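Local coordinates for uncharacterized protein (Kutzneria albida DSM 43870, PDB 5M6Q) that is a microbial transglutaminase that probably joins the side-chain amide of protein glutamines to primary amines by acyl transfer, at residues P5-D10 and Q199-H204; A75-L80 and A124-K129; K129-W134 and E214-V219; R165-Y170 and P208-D213. All blocks are in the same frame, centred on the assembly; numbering follows the deposited sequence.

Contact 1 of 4, residues P5-D10 and Q199-H204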
loop_
_atom_site.group_PDB
_atom_site.type_symbol
_atom_site.label_atom_id
_atom_site.label_comp_id
_atom_site.label_asym_id
_atom_site.label_seq_id
_atom_site.Cartn_x
_atom_site.Cartn_y
_atom_site.Cartn_z
ATOM N N PRO A 5 6.623 18.730 3.977
ATOM C CA PRO A 5 7.736 18.615 4.915
ATOM C C PRO A 5 7.494 17.492 5.919
ATOM O O PRO A 5 6.363 17.019 6.063
ATOM C CB PRO A 5 7.758 19.984 5.606
ATOM C CG PRO A 5 6.374 20.478 5.497
ATOM C CD PRO A 5 5.855 19.971 4.174
ATOM N N PRO A 6 8.551 17.053 6.600
ATOM C CA PRO A 6 8.356 16.082 7.679
ATOM C C PRO A 6 7.523 16.647 8.838
ATOM O O PRO A 6 7.238 17.846 8.908
ATOM C CB PRO A 6 9.784 15.763 8.133
ATOM C CG PRO A 6 10.619 16.907 7.655
ATOM C CD PRO A 6 9.974 17.385 6.385
ATOM N N LEU A 7 7.123 15.762 9.735
ATOM C CA LEU A 7 6.392 16.158 10.922
ATOM C C LEU A 7 7.334 16.802 11.927
ATOM O O LEU A 7 8.511 16.455 11.992
ATOM C CB LEU A 7 5.718 14.954 11.559
ATOM C CG LEU A 7 4.655 14.276 10.712
ATOM C CD1 LEU A 7 4.204 12.984 11.385
ATOM C CD2 LEU A 7 3.491 15.225 10.521
ATOM N N ALA A 8 6.811 17.717 12.729
ATOM C CA ALA A 8 7.564 18.220 13.871
ATOM C C ALA A 8 7.907 17.062 14.806
ATOM O O ALA A 8 7.248 16.020 14.791
ATOM C CB ALA A 8 6.773 19.287 14.601
ATOM N N GLU A 9 8.944 17.241 15.616
ATOM C CA GLU A 9 9.413 16.174 16.498
ATOM C C GLU A 9 8.368 15.762 17.531
ATOM O O GLU A 9 8.342 14.616 17.970
ATOM C CB GLU A 9 10.711 16.597 17.197
ATOM C CG GLU A 9 11.928 16.637 16.262
ATOM C CD GLU A 9 13.206 17.109 16.951
ATOM O OE1 GLU A 9 13.111 17.779 18.005
ATOM O OE2 GLU A 9 14.307 16.807 16.435
ATOM N N ASP A 10 7.496 16.682 17.911
ATOM C CA ASP A 10 6.460 16.355 18.890
ATOM C C ASP A 10 5.077 16.124 18.260
ATOM O O ASP A 10 4.052 16.309 18.914
ATOM C CB ASP A 10 6.357 17.472 19.924
ATOM C CG ASP A 10 5.939 18.782 19.304
ATOM O OD1 ASP A 10 6.331 19.032 18.139
ATOM O OD2 ASP A 10 5.209 19.552 19.963
ATOM N N GLN A 199 -1.292 12.756 7.518
ATOM C CA GLN A 199 0.106 12.422 7.343
ATOM C C GLN A 199 0.595 12.026 8.725
ATOM O O GLN A 199 0.736 12.888 9.609
ATOM C CB GLN A 199 0.886 13.611 6.767
ATOM C CG GLN A 199 2.387 13.386 6.651
ATOM C CD GLN A 199 3.144 14.675 6.370
ATOM O OE1 GLN A 199 2.566 15.765 6.398
ATOM N NE2 GLN A 199 4.444 14.557 6.094
ATOM N N SER A 200 0.813 10.728 8.933
ATOM C CA SER A 200 1.090 10.216 10.279
ATOM C C SER A 200 2.450 9.567 10.436
ATOM O O SER A 200 3.053 9.106 9.462
ATOM C CB SER A 200 0.022 9.204 10.685
ATOM O OG SER A 200 -1.248 9.818 10.708
ATOM N N THR A 201 2.933 9.527 11.670
ATOM C CA THR A 201 4.018 8.613 11.977
ATOM C C THR A 201 3.474 7.199 11.838
ATOM O O THR A 201 2.266 6.976 11.954
ATOM C CB THR A 201 4.552 8.781 13.396
ATOM O OG1 THR A 201 3.533 8.374 14.302
ATOM C CG2 THR A 201 4.957 10.226 13.689
ATOM N N LEU A 202 4.365 6.234 11.624
ATOM C CA LEU A 202 3.967 4.836 11.580
ATOM C C LEU A 202 3.304 4.402 12.878
ATOM O O LEU A 202 2.295 3.709 12.852
ATOM C CB LEU A 202 5.171 3.936 11.288
ATOM C CG LEU A 202 4.799 2.450 11.289
ATOM C CD1 LEU A 202 3.796 2.137 10.182
ATOM C CD2 LEU A 202 6.034 1.554 11.195
ATOM N N ARG A 203 3.853 4.820 14.018
ATOM C CA ARG A 203 3.243 4.465 15.290
ATOM C C ARG A 203 1.789 4.966 15.372
ATOM O O ARG A 203 0.913 4.276 15.874
ATOM C CB ARG A 203 4.039 5.031 16.471
ATOM C CG ARG A 203 3.488 4.576 17.814
ATOM C CD ARG A 203 4.165 5.240 19.010
ATOM N NE ARG A 203 5.596 5.450 18.805
ATOM C CZ ARG A 203 6.524 4.497 18.882
ATOM N NH1 ARG A 203 6.184 3.240 19.151
ATOM N NH2 ARG A 203 7.802 4.805 18.680
ATOM N N HIS A 204 1.533 6.172 14.894
ATOM C CA HIS A 204 0.192 6.712 15.008
ATOM C C HIS A 204 -0.754 6.006 14.043
ATOM O O HIS A 204 -1.887 5.650 14.402
ATOM C CB HIS A 204 0.193 8.212 14.749
ATOM C CG HIS A 204 -1.174 8.810 14.756
ATOM N ND1 HIS A 204 -1.875 9.039 15.917
ATOM C CD2 HIS A 204 -1.984 9.189 13.741
ATOM C CE1 HIS A 204 -3.055 9.546 15.619
ATOM N NE2 HIS A 204 -3.146 9.652 14.308
#
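The backbone carbonyl of Pro-5 opens the contact by accepting a hydrogen bond from the amide of Gln-199, with NE2 3.1 Å from O and an N-H...O angle of 163°. The donor lies tilted from the carbonyl plane, while the acceptor stays close to the plane of the glutamine amide. Gln-199 reaches this far from its strand because its chain is extended, with CG anti to the backbone N (chi1 175°). Arg-14, on the adjacent strand 13-17, is a second donor to Pro-5 O. Pro-6 takes a smaller part: its CA passes 4.5 Å from Gln-199 NE2, and its own carbonyl also accepts from Arg-14. Two prolines in a row suit this place, since they have no N-H to satisfy and stiffen the extended chain, while their carbonyls can still accept. Leu-7 then supplies the apolar half. Its CD1 meets the methyl CG2 of Thr-201 at 3.7 Å, the two side chains crossing at about a right angle, and its CD2 rests 3.7 Å from the backbone O of Gln-199. Thr-201 divides its two branches between tasks. With OG1 between the backbone N and the carbonyl carbon (chi1 67°), the hydroxyl N-caps helix 202-205 by accepting from His-204 N at 3.0 Å, and the methyl is left to meet the leucine. Next to the edge strand 13-17, then, a directional hydrogen bond from a side-chain amide fixes the position of the N-terminal loop, and the two leucine methyls add apolar contact.

Contact 2 of 4, residues A75-L80 and A124-K129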
loop_
_atom_site.group_PDB
_atom_site.type_symbol
_atom_site.label_atom_id
_atom_site.label_comp_id
_atom_site.label_asym_id
_atom_site.label_seq_id
_atom_site.Cartn_x
_atom_site.Cartn_y
_atom_site.Cartn_z
ATOM N N ALA A 75 12.663 -4.939 2.127
ATOM C CA ALA A 75 13.635 -5.800 1.450
ATOM C C ALA A 75 13.091 -6.240 0.090
ATOM O O ALA A 75 13.821 -6.354 -0.889
ATOM C CB ALA A 75 13.975 -7.017 2.304
ATOM N N VAL A 76 11.794 -6.479 0.040
ATOM C CA VAL A 76 11.159 -6.941 -1.179
ATOM C C VAL A 76 11.100 -5.782 -2.176
ATOM O O VAL A 76 11.350 -5.954 -3.365
ATOM C CB VAL A 76 9.774 -7.536 -0.864
ATOM C CG1 VAL A 76 8.947 -7.700 -2.143
ATOM C CG2 VAL A 76 9.969 -8.903 -0.150
ATOM N N GLN A 77 10.827 -4.586 -1.669
ATOM C CA GLN A 77 10.870 -3.377 -2.487
ATOM C C GLN A 77 12.240 -3.203 -3.129
ATOM O O GLN A 77 12.343 -2.984 -4.336
ATOM C CB GLN A 77 10.528 -2.138 -1.644
ATOM C CG GLN A 77 10.528 -0.834 -2.436
ATOM C CD GLN A 77 10.433 0.393 -1.543
ATOM O OE1 GLN A 77 10.970 0.413 -0.427
ATOM N NE2 GLN A 77 9.736 1.421 -2.024
ATOM N N ALA A 78 13.297 -3.303 -2.332
ATOM C CA ALA A 78 14.640 -3.109 -2.887
ATOM C C ALA A 78 14.962 -4.191 -3.918
ATOM O O ALA A 78 15.545 -3.906 -4.957
ATOM C CB ALA A 78 15.686 -3.089 -1.793
ATOM N N ALA A 79 14.564 -5.424 -3.643
ATOM C CA ALA A 79 14.847 -6.515 -4.563
ATOM C C ALA A 79 14.141 -6.280 -5.910
ATOM O O ALA A 79 14.745 -6.429 -6.975
ATOM C CB ALA A 79 14.434 -7.844 -3.951
ATOM N N LEU A 80 12.866 -5.908 -5.856
ATOM C CA LEU A 80 12.097 -5.655 -7.064
ATOM C C LEU A 80 12.600 -4.445 -7.843
ATOM O O LEU A 80 12.675 -4.490 -9.073
ATOM C CB LEU A 80 10.622 -5.465 -6.735
ATOM C CG LEU A 80 9.871 -6.715 -6.297
ATOM C CD1 LEU A 80 8.507 -6.287 -5.807
ATOM C CD2 LEU A 80 9.762 -7.729 -7.435
ATOM N N ALA A 124 8.766 -0.154 -7.346
ATOM C CA ALA A 124 8.113 -0.829 -6.239
ATOM C C ALA A 124 7.835 0.171 -5.116
ATOM O O ALA A 124 8.723 0.910 -4.704
ATOM C CB ALA A 124 8.964 -1.975 -5.746
ATOM N N SER A 125 6.594 0.204 -4.643
ATOM C CA SER A 125 6.180 1.137 -3.608
ATOM C C SER A 125 5.541 0.366 -2.471
ATOM O O SER A 125 5.208 -0.794 -2.640
ATOM C CB SER A 125 5.215 2.172 -4.171
ATOM O OG SER A 125 5.882 2.984 -5.118
ATOM N N ILE A 126 5.402 1.004 -1.313
ATOM C CA ILE A 126 4.880 0.344 -0.116
ATOM C C ILE A 126 3.655 1.085 0.388
ATOM O O ILE A 126 3.590 2.319 0.357
ATOM C CB ILE A 126 5.942 0.247 0.998
ATOM C CG1 ILE A 126 7.077 -0.677 0.570
ATOM C CG2 ILE A 126 5.339 -0.231 2.346
ATOM C CD1 ILE A 126 8.182 -0.777 1.595
ATOM N N PHE A 127 2.670 0.323 0.827
ATOM C CA PHE A 127 1.600 0.894 1.615
ATOM C C PHE A 127 1.271 -0.113 2.691
ATOM O O PHE A 127 1.626 -1.278 2.577
ATOM C CB PHE A 127 0.385 1.237 0.749
ATOM C CG PHE A 127 -0.205 0.064 0.042
ATOM C CD1 PHE A 127 -1.176 -0.715 0.653
ATOM C CD2 PHE A 127 0.189 -0.252 -1.250
ATOM C CE1 PHE A 127 -1.735 -1.808 -0.008
ATOM C CE2 PHE A 127 -0.358 -1.346 -1.909
ATOM C CZ PHE A 127 -1.328 -2.113 -1.288
ATOM N N SER A 128 0.598 0.341 3.739
ATOM C CA SER A 128 0.224 -0.517 4.839
ATOM C C SER A 128 -1.274 -0.563 4.952
ATOM O O SER A 128 -1.945 0.473 4.959
ATOM C CB SER A 128 0.814 -0.021 6.154
ATOM O OG SER A 128 0.415 -0.890 7.195
ATOM N N LYS A 129 -1.797 -1.770 5.072
ATOM C CA LYS A 129 -3.221 -1.954 5.160
ATOM C C LYS A 129 -3.593 -2.543 6.508
ATOM O O LYS A 129 -2.994 -3.514 6.967
ATOM C CB LYS A 129 -3.715 -2.861 4.024
ATOM C CG LYS A 129 -5.187 -3.197 4.091
ATOM C CD LYS A 129 -5.500 -4.355 3.114
ATOM C CE LYS A 129 -6.929 -4.817 3.234
ATOM N NZ LYS A 129 -7.919 -3.715 2.963
#
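The amide nitrogen NE2 of Gln-77 is gripped by two acceptors, the backbone O of Ala-124 at 2.9 Å and, from a loop beyond, OE1 of Gln-180. The bond to Ala-124 is nearly straight (168°). It runs in the plane of the glutamine amide, yet the donor stands above the carbonyl plane of Ala-124. An extended chain, with CG anti to the backbone N (chi1 -179°), carries the amide from the helix to the strand, and a glutamine suits the place because it has both the length and the N-H pair to hold two oxygens. On the other branch of the amide, OE1 passes 3.6 Å from CD1 of Ile-126, a packing contact in which the two side chains cross at about a right angle. Ala-124 keeps the interface thin. Its CB touches CG of Gln-77 at 3.8 Å and CB of Leu-80 at 4.0 Å, so a small residue sits where the axes of segments 75-80 and 124-129 approach to 7.8 Å. Segment 75-80 of helix 70-84 runs nearly antiparallel to segment 124-129 of strand 122-131, on one face of the central sheet. Asn-81 of the same helix accepts from Ala-124 N, Leu-80 also reaches Val-219 on neighbouring strand 214-223, and Ile-126 packs against Phe-178 on strand 174-179, which flanks 122-131 on its other side.

Contact 3 of 4, residues K129-W134 and E214-V219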
loop_
_atom_site.group_PDB
_atom_site.type_symbol
_atom_site.label_atom_id
_atom_site.label_comp_id
_atom_site.label_asym_id
_atom_site.label_seq_id
_atom_site.Cartn_x
_atom_site.Cartn_y
_atom_site.Cartn_z
ATOM N N LYS A 129 -1.797 -1.770 5.072
ATOM C CA LYS A 129 -3.221 -1.954 5.160
ATOM C C LYS A 129 -3.593 -2.543 6.508
ATOM O O LYS A 129 -2.994 -3.514 6.967
ATOM C CB LYS A 129 -3.715 -2.861 4.024
ATOM C CG LYS A 129 -5.187 -3.197 4.091
ATOM C CD LYS A 129 -5.500 -4.355 3.114
ATOM C CE LYS A 129 -6.929 -4.817 3.234
ATOM N NZ LYS A 129 -7.919 -3.715 2.963
ATOM N N ARG A 130 -4.594 -1.944 7.133
ATOM C CA ARG A 130 -5.145 -2.449 8.370
ATOM C C ARG A 130 -6.549 -2.970 8.091
ATOM O O ARG A 130 -7.323 -2.356 7.344
ATOM C CB ARG A 130 -5.174 -1.357 9.446
ATOM C CG ARG A 130 -3.821 -0.676 9.687
ATOM C CD ARG A 130 -3.851 0.241 10.913
ATOM N NE ARG A 130 -4.226 -0.469 12.141
ATOM C CZ ARG A 130 -4.361 0.106 13.336
ATOM N NH1 ARG A 130 -4.132 1.407 13.487
ATOM N NH2 ARG A 130 -4.720 -0.620 14.386
ATOM N N PHE A 131 -6.874 -4.105 8.681
ATOM C CA PHE A 131 -8.137 -4.761 8.388
ATOM C C PHE A 131 -8.559 -5.686 9.525
ATOM O O PHE A 131 -7.870 -5.811 10.541
ATOM C CB PHE A 131 -8.034 -5.530 7.059
ATOM C CG PHE A 131 -6.994 -6.632 7.055
ATOM C CD1 PHE A 131 -5.643 -6.339 6.884
ATOM C CD2 PHE A 131 -7.375 -7.965 7.183
ATOM C CE1 PHE A 131 -4.691 -7.346 6.851
ATOM C CE2 PHE A 131 -6.418 -8.994 7.153
ATOM C CZ PHE A 131 -5.076 -8.682 6.990
ATOM N N TYR A 132 -9.716 -6.313 9.352
ATOM C CA TYR A 132 -10.295 -7.199 10.349
ATOM C C TYR A 132 -10.121 -8.646 9.888
ATOM O O TYR A 132 -10.338 -8.966 8.722
ATOM C CB TYR A 132 -11.773 -6.846 10.552
ATOM C CG TYR A 132 -12.516 -7.630 11.612
ATOM C CD1 TYR A 132 -12.035 -7.741 12.903
ATOM C CD2 TYR A 132 -13.726 -8.230 11.314
ATOM C CE1 TYR A 132 -12.746 -8.444 13.872
ATOM C CE2 TYR A 132 -14.443 -8.921 12.264
ATOM C CZ TYR A 132 -13.958 -9.026 13.535
ATOM O OH TYR A 132 -14.695 -9.736 14.454
ATOM N N SER A 133 -9.720 -9.509 10.810
ATOM C CA SER A 133 -9.337 -10.878 10.480
ATOM C C SER A 133 -10.523 -11.767 10.171
ATOM O O SER A 133 -10.406 -12.698 9.383
ATOM C CB SER A 133 -8.541 -11.497 11.627
ATOM O OG SER A 133 -9.326 -11.544 12.794
ATOM N N TRP A 134 -11.665 -11.475 10.783
ATOM C CA TRP A 134 -12.827 -12.348 10.665
ATOM C C TRP A 134 -13.588 -12.083 9.365
ATOM O O TRP A 134 -14.671 -11.509 9.379
ATOM C CB TRP A 134 -13.750 -12.159 11.876
ATOM C CG TRP A 134 -14.332 -13.432 12.400
ATOM C CD1 TRP A 134 -14.937 -14.413 11.669
ATOM C CD2 TRP A 134 -14.381 -13.862 13.763
ATOM N NE1 TRP A 134 -15.348 -15.430 12.489
ATOM C CE2 TRP A 134 -15.022 -15.118 13.780
ATOM C CE3 TRP A 134 -13.941 -13.312 14.968
ATOM C CZ2 TRP A 134 -15.244 -15.831 14.960
ATOM C CZ3 TRP A 134 -14.159 -14.025 16.141
ATOM C CH2 TRP A 134 -14.805 -15.269 16.127
ATOM N N GLU A 214 -5.527 -6.689 12.340
ATOM C CA GLU A 214 -4.466 -7.088 11.421
ATOM C C GLU A 214 -3.872 -5.878 10.718
ATOM O O GLU A 214 -4.575 -4.922 10.411
ATOM C CB GLU A 214 -4.988 -8.066 10.350
ATOM C CG GLU A 214 -5.524 -9.387 10.886
ATOM C CD GLU A 214 -4.456 -10.285 11.527
ATOM O OE1 GLU A 214 -3.227 -10.061 11.324
ATOM O OE2 GLU A 214 -4.862 -11.234 12.243
ATOM N N GLN A 215 -2.572 -5.945 10.461
ATOM C CA GLN A 215 -1.883 -4.938 9.681
ATOM C C GLN A 215 -0.831 -5.633 8.839
ATOM O O GLN A 215 -0.095 -6.479 9.342
ATOM C CB GLN A 215 -1.245 -3.877 10.584
ATOM C CG GLN A 215 -0.514 -2.790 9.800
ATOM C CD GLN A 215 -0.160 -1.591 10.667
ATOM O OE1 GLN A 215 -0.555 -1.520 11.822
ATOM N NE2 GLN A 215 0.581 -0.643 10.107
ATOM N N VAL A 216 -0.784 -5.291 7.554
ATOM C CA VAL A 216 0.227 -5.808 6.638
ATOM C C VAL A 216 0.958 -4.660 5.955
ATOM O O VAL A 216 0.458 -3.550 5.875
ATOM C CB VAL A 216 -0.385 -6.742 5.558
ATOM C CG1 VAL A 216 -0.992 -7.991 6.192
ATOM C CG2 VAL A 216 -1.416 -5.997 4.732
ATOM N N PHE A 217 2.152 -4.956 5.457
ATOM C CA PHE A 217 2.915 -4.014 4.683
ATOM C C PHE A 217 3.080 -4.622 3.303
ATOM O O PHE A 217 3.589 -5.734 3.155
ATOM C CB PHE A 217 4.257 -3.727 5.353
ATOM C CG PHE A 217 4.112 -3.093 6.699
ATOM C CD1 PHE A 217 4.077 -1.713 6.821
ATOM C CD2 PHE A 217 3.946 -3.870 7.827
ATOM C CE1 PHE A 217 3.920 -1.130 8.053
ATOM C CE2 PHE A 217 3.788 -3.289 9.061
ATOM C CZ PHE A 217 3.772 -1.924 9.173
ATOM N N THR A 218 2.653 -3.871 2.303
ATOM C CA THR A 218 2.400 -4.416 0.984
ATOM C C THR A 218 3.247 -3.710 -0.036
ATOM O O THR A 218 3.407 -2.492 0.000
ATOM C CB THR A 218 0.904 -4.287 0.616
ATOM O OG1 THR A 218 0.131 -4.991 1.593
ATOM C CG2 THR A 218 0.617 -4.854 -0.779
ATOM N N VAL A 219 3.816 -4.495 -0.933
ATOM C CA VAL A 219 4.645 -3.969 -1.996
ATOM C C VAL A 219 3.869 -4.079 -3.283
ATOM O O VAL A 219 3.298 -5.129 -3.574
ATOM C CB VAL A 219 5.978 -4.732 -2.086
ATOM C CG1 VAL A 219 6.868 -4.104 -3.148
ATOM C CG2 VAL A 219 6.664 -4.766 -0.743
HETATM O O HOH W 1 -4.578 -3.242 12.699
#
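Four backbone hydrogen bonds join Lys-129 and Phe-131 to Val-216 and Glu-214, making strands 122-131 and 214-223 antiparallel neighbours in the central sheet. Val-216 N to Lys-129 O is the shortest, at 2.9 Å, and Lys-129 N donates back to Val-216 O. Phe-131 and Glu-214 form the second hydrogen-bonded pair, with Phe-131 N 3.0 Å from Glu-214 O. Between them Arg-130 and Gln-215 make the non-hydrogen-bonded pair. The Glu-214 carbonyl also receives a water, 2.8 Å from O to O, which in turn accepts from Arg-130 NE. Arg-130 uses NH1 on the carbonyls of Tyr-205 and Arg-207, and its aliphatic part lies against Gln-215, CG to CG 3.9 Å. Glu-214 has its charge balanced by a salt bridge from OE2 to Arg-149, which is likely to favour the ionised carboxylate in this buried setting. The apolar side of the pairing belongs to Phe-131. Chi1 (62°) puts its CG between the backbone N and the carbonyl carbon, and one face of the ring is covered by Glu-214, whose CB stands 3.5 Å from the ring centroid in a CH-pi contact. An alanine here would probably open a gap beside Glu-214 CB and leave the Val-216 methyl without its aromatic neighbour. A flat ring suits the site because it offers a face to Glu-214 and an edge to Val-216. At that edge, near the ring plane, CE1 meets CG1 of Val-216 at 3.8 Å.

Contact 4 of 4, residues R165-Y170 and P208-D213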
loop_
_atom_site.group_PDB
_atom_site.type_symbol
_atom_site.label_atom_id
_atom_site.label_comp_id
_atom_site.label_asym_id
_atom_site.label_seq_id
_atom_site.Cartn_x
_atom_site.Cartn_y
_atom_site.Cartn_z
ATOM N N ARG A 165 -14.408 -7.350 4.326
ATOM C CA ARG A 165 -15.447 -7.328 5.344
ATOM C C ARG A 165 -15.023 -6.538 6.578
ATOM O O ARG A 165 -13.949 -6.775 7.119
ATOM C CB ARG A 165 -15.818 -8.748 5.779
ATOM C CG ARG A 165 -16.976 -8.756 6.787
ATOM C CD ARG A 165 -17.341 -10.153 7.316
ATOM N NE ARG A 165 -18.442 -10.050 8.269
ATOM C CZ ARG A 165 -18.371 -10.416 9.541
ATOM N NH1 ARG A 165 -17.255 -10.947 10.013
ATOM N NH2 ARG A 165 -19.424 -10.265 10.341
ATOM N N ALA A 166 -15.886 -5.632 7.039
ATOM C CA ALA A 166 -15.636 -4.872 8.264
ATOM C C ALA A 166 -16.019 -5.659 9.505
ATOM O O ALA A 166 -16.944 -6.467 9.478
ATOM C CB ALA A 166 -16.402 -3.560 8.249
ATOM N N ARG A 167 -15.322 -5.403 10.603
ATOM C CA ARG A 167 -15.881 -5.726 11.903
ATOM C C ARG A 167 -17.224 -4.990 12.040
ATOM O O ARG A 167 -17.286 -3.778 11.850
ATOM C CB ARG A 167 -14.925 -5.333 13.022
ATOM C CG ARG A 167 -15.472 -5.697 14.391
ATOM C CD ARG A 167 -14.533 -5.386 15.504
ATOM N NE ARG A 167 -15.113 -5.847 16.757
ATOM C CZ ARG A 167 -14.810 -5.371 17.957
ATOM N NH1 ARG A 167 -13.913 -4.401 18.087
ATOM N NH2 ARG A 167 -15.409 -5.878 19.026
ATOM N N PRO A 168 -18.306 -5.727 12.334
ATOM C CA PRO A 168 -19.644 -5.110 12.397
ATOM C C PRO A 168 -19.653 -3.871 13.298
ATOM O O PRO A 168 -19.223 -3.956 14.449
ATOM C CB PRO A 168 -20.524 -6.217 12.987
ATOM C CG PRO A 168 -19.772 -7.498 12.733
ATOM C CD PRO A 168 -18.315 -7.145 12.741
ATOM N N GLY A 169 -20.090 -2.737 12.760
ATOM C CA GLY A 169 -20.073 -1.481 13.496
ATOM C C GLY A 169 -18.807 -0.639 13.364
ATOM O O GLY A 169 -18.699 0.418 13.988
ATOM N N TYR A 170 -17.856 -1.093 12.550
ATOM C CA TYR A 170 -16.593 -0.383 12.364
ATOM C C TYR A 170 -16.269 -0.166 10.882
ATOM O O TYR A 170 -17.003 -0.616 10.002
ATOM C CB TYR A 170 -15.463 -1.141 13.077
ATOM C CG TYR A 170 -15.655 -1.109 14.576
ATOM C CD1 TYR A 170 -15.279 0.004 15.309
ATOM C CD2 TYR A 170 -16.263 -2.156 15.245
ATOM C CE1 TYR A 170 -15.483 0.069 16.669
ATOM C CE2 TYR A 170 -16.471 -2.102 16.619
ATOM C CZ TYR A 170 -16.077 -0.980 17.320
ATOM O OH TYR A 170 -16.266 -0.903 18.679
ATOM N N PRO A 208 -3.476 0.984 18.304
ATOM C CA PRO A 208 -4.580 0.076 18.624
ATOM C C PRO A 208 -5.934 0.712 18.371
ATOM O O PRO A 208 -6.174 1.842 18.779
ATOM C CB PRO A 208 -4.380 -0.200 20.120
ATOM C CG PRO A 208 -2.923 -0.005 20.332
ATOM C CD PRO A 208 -2.546 1.128 19.442
ATOM N N LEU A 209 -6.798 -0.003 17.665
ATOM C CA LEU A 209 -8.119 0.505 17.323
ATOM C C LEU A 209 -9.105 -0.647 17.371
ATOM O O LEU A 209 -8.734 -1.793 17.103
ATOM C CB LEU A 209 -8.103 1.155 15.934
ATOM C CG LEU A 209 -7.389 2.499 15.778
ATOM C CD1 LEU A 209 -7.392 2.927 14.318
ATOM C CD2 LEU A 209 -8.046 3.568 16.648
ATOM N N GLN A 210 -10.356 -0.356 17.710
ATOM C CA GLN A 210 -11.372 -1.403 17.767
ATOM C C GLN A 210 -11.672 -1.959 16.371
ATOM O O GLN A 210 -12.125 -3.084 16.244
ATOM C CB GLN A 210 -12.672 -0.875 18.400
ATOM C CG GLN A 210 -12.623 -0.610 19.919
ATOM C CD GLN A 210 -12.266 -1.847 20.733
ATOM O OE1 GLN A 210 -12.719 -2.956 20.444
ATOM N NE2 GLN A 210 -11.443 -1.660 21.752
ATOM N N ASP A 211 -11.458 -1.148 15.340
ATOM C CA ASP A 211 -11.822 -1.511 13.970
ATOM C C ASP A 211 -11.033 -2.705 13.453
ATOM O O ASP A 211 -11.570 -3.539 12.725
ATOM C CB ASP A 211 -11.588 -0.333 13.003
ATOM C CG ASP A 211 -12.246 0.954 13.459
ATOM O OD1 ASP A 211 -11.796 1.548 14.471
ATOM O OD2 ASP A 211 -13.194 1.391 12.781
ATOM N N PHE A 212 -9.754 -2.768 13.818
ATOM C CA PHE A 212 -8.789 -3.620 13.125
ATOM C C PHE A 212 -7.984 -4.532 14.046
ATOM O O PHE A 212 -7.576 -4.107 15.112
ATOM C CB PHE A 212 -7.792 -2.754 12.357
ATOM C CG PHE A 212 -8.419 -1.649 11.570
ATOM C CD1 PHE A 212 -9.406 -1.929 10.624
ATOM C CD2 PHE A 212 -8.001 -0.335 11.753
ATOM C CE1 PHE A 212 -9.991 -0.912 9.899
ATOM C CE2 PHE A 212 -8.563 0.698 11.020
ATOM C CZ PHE A 212 -9.566 0.414 10.091
ATOM N N ASP A 213 -7.696 -5.761 13.624
ATOM C CA ASP A 213 -6.767 -6.571 14.416
ATOM C C ASP A 213 -5.606 -7.128 13.583
ATOM O O ASP A 213 -4.786 -7.905 14.076
ATOM C CB ASP A 213 -7.507 -7.704 15.145
ATOM C CG ASP A 213 -8.216 -8.670 14.206
ATOM O OD1 ASP A 213 -8.409 -8.358 13.010
ATOM O OD2 ASP A 213 -8.597 -9.762 14.683
HETATM O O HOH W 2 -13.192 -3.451 10.595
HETATM O O HOH W 3 -13.454 -4.986 21.625
HETATM O O HOH W 4 -15.440 -2.811 20.320
#
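Arg-167 NH1 bonds to two oxygens of Gln-210, the backbone O at 2.9 Å and the side-chain OE1 at 3.0 Å, both near the guanidinium plane. The N-H points at a lone pair of OE1, whereas at the backbone O the donor is tilted from the carbonyl plane. Arginine suits this place because its chain, extended from CG to NE, carries a charged N-H group across to both. The tight part continues at Tyr-170: Tyr-170 CE1 lies 3.4 Å from Gln-210 CB, and Tyr-170 CB lies 3.4 Å from Asp-211 OD2, ring and carboxylate being 75° apart. Gly-169 has a positive phi (90°) suited to the type II turn that brings Tyr-170 round. The looser parts are bridged by water at two separate places: one water accepts from Arg-167 N and donates to Asp-211 O at 2.7 Å, and another links Gln-210 OE1 with Tyr-170 OH. An alanine in place of Arg-167 would probably leave the two Gln-210 oxygens without their shared donor and the glutamine side chain freer to turn. These loops precede strands 174-179 and 214-223. Asp-211 OD2 ties them further by accepting from Val-171 N, while Arg-167 lies against Tyr-132, and Phe-212 against Arg-130 on strand 122-131.

In the fold
Contacts 2 and 3 are buried and share strand 122-131, meeting at Lys-129: contact 2 sets a helix on the sheet, contact 3 pairs two of its strands. Contact 1 is partly buried, toward the 13-17 end of the same sheet, and contact 4 is a surface meeting of loops. The chemistry follows the place. Regular backbone bonding dominates within the sheet, a single side-chain amide serves in contacts 1 and 2, and a charged side chain with bridging waters serves in contact 4. Contact 4 is nested in the loop closed by contact 3 and touches it through Ser-133 and Asp-213, while Leu-202 of contact 1 packs on Phe-217 of contact 3.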